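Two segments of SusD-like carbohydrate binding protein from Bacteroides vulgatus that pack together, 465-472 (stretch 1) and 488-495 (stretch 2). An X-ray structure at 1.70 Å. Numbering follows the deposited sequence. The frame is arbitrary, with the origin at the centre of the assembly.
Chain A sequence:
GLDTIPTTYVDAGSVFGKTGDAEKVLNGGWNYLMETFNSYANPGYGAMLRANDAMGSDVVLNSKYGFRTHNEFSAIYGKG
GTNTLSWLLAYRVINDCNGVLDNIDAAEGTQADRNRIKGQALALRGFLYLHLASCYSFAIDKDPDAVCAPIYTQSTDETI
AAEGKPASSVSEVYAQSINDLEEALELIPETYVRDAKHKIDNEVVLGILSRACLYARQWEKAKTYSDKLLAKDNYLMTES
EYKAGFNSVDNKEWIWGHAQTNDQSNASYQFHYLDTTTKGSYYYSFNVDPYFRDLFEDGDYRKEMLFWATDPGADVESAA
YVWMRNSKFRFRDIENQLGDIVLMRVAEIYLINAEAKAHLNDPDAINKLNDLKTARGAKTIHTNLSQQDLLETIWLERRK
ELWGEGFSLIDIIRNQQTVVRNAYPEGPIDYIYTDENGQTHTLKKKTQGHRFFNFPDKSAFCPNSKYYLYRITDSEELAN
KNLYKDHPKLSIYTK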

# COMPACT_ATOMS: atom_id res chain seq x y z
N SER A 465 12.37 -3.44 14.25
CA SER A 465 13.61 -4.00 13.68
C SER A 465 14.13 -3.17 12.53
O SER A 465 13.35 -2.72 11.69
CB SER A 465 13.32 -5.43 13.17
OG SER A 465 14.43 -5.99 12.47
N LYS A 466 15.46 -3.08 12.43
CA LYS A 466 16.11 -2.52 11.25
C LYS A 466 15.64 -3.16 9.95
O LYS A 466 15.66 -2.52 8.92
CB LYS A 466 17.66 -2.65 11.35
CG LYS A 466 18.22 -4.04 11.19
CD LYS A 466 19.71 -4.10 11.61
CE LYS A 466 20.32 -5.47 11.29
NZ LYS A 466 21.75 -5.62 11.77
N TYR A 467 15.22 -4.42 10.00
CA TYR A 467 14.80 -5.10 8.79
C TYR A 467 13.46 -4.60 8.21
O TYR A 467 13.10 -4.96 7.09
CB TYR A 467 14.77 -6.62 9.01
CG TYR A 467 16.14 -7.22 9.19
CD1 TYR A 467 16.98 -7.41 8.10
CD2 TYR A 467 16.62 -7.61 10.47
CE1 TYR A 467 18.25 -7.94 8.24
CE2 TYR A 467 17.88 -8.15 10.62
CZ TYR A 467 18.70 -8.30 9.50
OH TYR A 467 19.93 -8.88 9.61
N TYR A 468 12.73 -3.79 8.99
CA TYR A 468 11.45 -3.27 8.53
C TYR A 468 11.57 -2.00 7.69
O TYR A 468 10.64 -1.67 7.00
CB TYR A 468 10.53 -2.96 9.71
CG TYR A 468 10.15 -4.14 10.59
CD1 TYR A 468 10.05 -5.44 10.08
CD2 TYR A 468 9.73 -3.94 11.91
CE1 TYR A 468 9.69 -6.51 10.89
CE2 TYR A 468 9.39 -5.02 12.76
CZ TYR A 468 9.32 -6.30 12.22
OH TYR A 468 8.96 -7.39 13.01
N LEU A 469 12.66 -1.25 7.81
CA LEU A 469 12.66 0.10 7.19
C LEU A 469 13.24 0.19 5.80
O LEU A 469 14.28 -0.43 5.49
CB LEU A 469 13.38 1.10 8.09
CG LEU A 469 12.88 1.27 9.51
CD1 LEU A 469 13.74 2.41 10.20
CD2 LEU A 469 11.42 1.58 9.51
N TYR A 470 12.60 1.01 4.96
CA TYR A 470 13.24 1.43 3.71
C TYR A 470 14.40 2.37 4.08
O TYR A 470 14.41 2.96 5.18
CB TYR A 470 12.28 2.15 2.79
CG TYR A 470 11.24 1.27 2.08
CD1 TYR A 470 10.30 0.54 2.79
CD2 TYR A 470 11.14 1.29 0.70
CE1 TYR A 470 9.27 -0.23 2.11
CE2 TYR A 470 10.17 0.55 0.03
CZ TYR A 470 9.25 -0.22 0.74
OH TYR A 470 8.28 -0.91 0.02
N ARG A 471 15.42 2.39 3.24
CA ARG A 471 16.67 3.10 3.49
C ARG A 471 17.02 4.15 2.45
O ARG A 471 16.89 3.97 1.25
CB ARG A 471 17.81 2.08 3.54
CG ARG A 471 17.59 1.02 4.62
CD ARG A 471 18.75 0.06 4.73
NE ARG A 471 19.97 0.73 5.20
CZ ARG A 471 21.11 0.11 5.49
NH1 ARG A 471 21.22 -1.21 5.36
NH2 ARG A 471 22.15 0.84 5.94
N ILE A 472 17.51 5.28 2.93
CA ILE A 472 18.12 6.27 2.05
C ILE A 472 19.20 5.54 1.23
O ILE A 472 19.96 4.67 1.76
CB ILE A 472 18.70 7.43 2.87
CG1 ILE A 472 17.57 8.14 3.64
CG2 ILE A 472 19.48 8.36 1.97
CD1 ILE A 472 17.98 9.07 4.78
N PRO A 488 20.67 12.43 13.08
CA PRO A 488 21.67 11.44 12.71
C PRO A 488 21.11 10.12 12.16
O PRO A 488 19.99 9.72 12.47
CB PRO A 488 22.37 11.14 14.04
CG PRO A 488 21.30 11.39 15.08
CD PRO A 488 20.62 12.64 14.54
N LYS A 489 21.92 9.47 11.34
CA LYS A 489 21.61 8.17 10.83
C LYS A 489 21.42 7.24 12.03
O LYS A 489 22.13 7.34 13.04
CB LYS A 489 22.80 7.67 9.96
CG LYS A 489 22.61 6.31 9.34
CD LYS A 489 23.76 6.02 8.36
CE LYS A 489 23.58 4.74 7.62
NZ LYS A 489 24.64 4.58 6.59
N LEU A 490 20.45 6.34 11.94
CA LEU A 490 20.16 5.45 13.07
C LEU A 490 21.37 4.58 13.38
O LEU A 490 22.03 4.03 12.46
CB LEU A 490 18.94 4.57 12.76
CG LEU A 490 17.59 5.22 12.55
CD1 LEU A 490 16.52 4.11 12.41
CD2 LEU A 490 17.23 6.21 13.71
N SER A 491 21.69 4.46 14.68
CA SER A 491 22.85 3.72 15.15
C SER A 491 22.69 2.22 15.03
O SER A 491 23.63 1.49 15.33
CB SER A 491 23.12 4.02 16.64
OG SER A 491 23.33 5.43 16.79
N ILE A 492 21.51 1.76 14.64
CA ILE A 492 21.28 0.33 14.40
C ILE A 492 22.01 -0.15 13.13
O ILE A 492 22.24 -1.34 12.97
CB ILE A 492 19.78 -0.00 14.31
CG1 ILE A 492 19.14 0.71 13.09
CG2 ILE A 492 19.10 0.33 15.66
CD1 ILE A 492 17.60 0.56 12.93
N TYR A 493 22.34 0.78 12.22
CA TYR A 493 23.03 0.42 10.97
C TYR A 493 24.53 0.38 11.21
O TYR A 493 25.11 1.33 11.74
CB TYR A 493 22.66 1.40 9.86
CG TYR A 493 21.20 1.36 9.46
CD1 TYR A 493 20.64 0.21 8.95
CD2 TYR A 493 20.39 2.48 9.60
CE1 TYR A 493 19.32 0.16 8.59
CE2 TYR A 493 19.06 2.46 9.24
CZ TYR A 493 18.51 1.30 8.75
OH TYR A 493 17.20 1.28 8.39
N THR A 494 25.15 -0.75 10.87
CA THR A 494 26.61 -0.89 11.07
C THR A 494 27.34 -0.70 9.73
O THR A 494 28.57 -0.71 9.66
CB THR A 494 26.94 -2.28 11.72
OG1 THR A 494 26.32 -3.32 10.95
CG2 THR A 494 26.34 -2.33 13.14
N LYS A 495 26.57 -0.50 8.66
CA LYS A 495 27.10 -0.31 7.30
C LYS A 495 26.05 0.56 6.58
O LYS A 495 24.87 0.52 6.95
CB LYS A 495 27.27 -1.67 6.59
CG LYS A 495 27.84 -1.62 5.16
OXT LYS A 495 26.32 1.34 5.66
O HOH W 1 16.48 -0.92 7.05
O HOH W 2 23.33 -3.18 10.75
O HOH W 3 16.09 3.55 7.25

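Stretch 2 has no regular helix or strand; in stretch 1, K466 to Y468 have helical phi/psi angles without the regular hydrogen bonds, and the rest is loop or turn. No backbone-to-backbone hydrogen bond joins the two; contact is made by side chains, the C-terminal carboxylate and water. In stretch 1 the chain bends tightly after S465, where Y468 N bonds to S465 O (3.0 Å) and S465 OG accepts from Y467 N (3.0 Å); a weak bond from L469 N to K466 O (3.4 Å) follows. Stretch 2 turns back through a type I beta turn from L490 to Y493, closed by Y493 N to L490 O at 3.3 Å. The backbones come nearest at K466 and I492, whose CA atoms are 6.7 Å apart, a spacing that leaves room for side chains between them.

K466, L469 and R471 point toward stretch 2, while S465, Y467 and Y470 point away. Y493 is the centrepiece on the other side: its CA-to-CB bond runs sideways, but the end of the side chain, with chi1 in the m well, comes nearer to stretch 1. The guanidinium of R471 lies flat on one face of this ring, planes at 10° and centres 4.0 Å apart. The cation-pi contact is off-centre, with R471 CZ 4.0 Å from the ring centroid and 35° off the normal. Stacking leaves the guanidinium edge free for in-plane bonding, and R471 NH2 donates to K495 O at 2.9 Å. The last residue of the chain is thus held by its own carboxylate, whose other oxygen, K495 OXT, makes a long salt bridge to K489 NZ (3.8 Å). R471 NH2 and K489 NZ, both cationic, sit 4.5 Å apart beside this terminal negative charge, which helps to offset their repulsion.

Further van der Waals contacts complete the packing. K466 CB meets I492 CD1 at 3.6 Å, so the lysine contributes aliphatic surface here; the apolar pair L469 CD1 and L490 CD1 packs at 3.9 Å, and L469 CB lies 3.8 Å from Y493 OH.

Three waters bridge polar groups of the two stretches. Y493 OH donates to water 1 (2.7 Å from the OH to the water O), which in turn donates to K466 O (2.6 Å) and L469 O (2.7 Å). Water 3 donates to both Y493 OH (2.8 Å) and Y470 O (2.7 Å), tying the same hydroxyl to a third carbonyl of stretch 1. Farther along, the extended K466 side chain brings NZ to water 2 (3.1 Å from NZ to the water O), which also accepts from T494 N (3.0 Å) and donates to I492 O (3.1 Å).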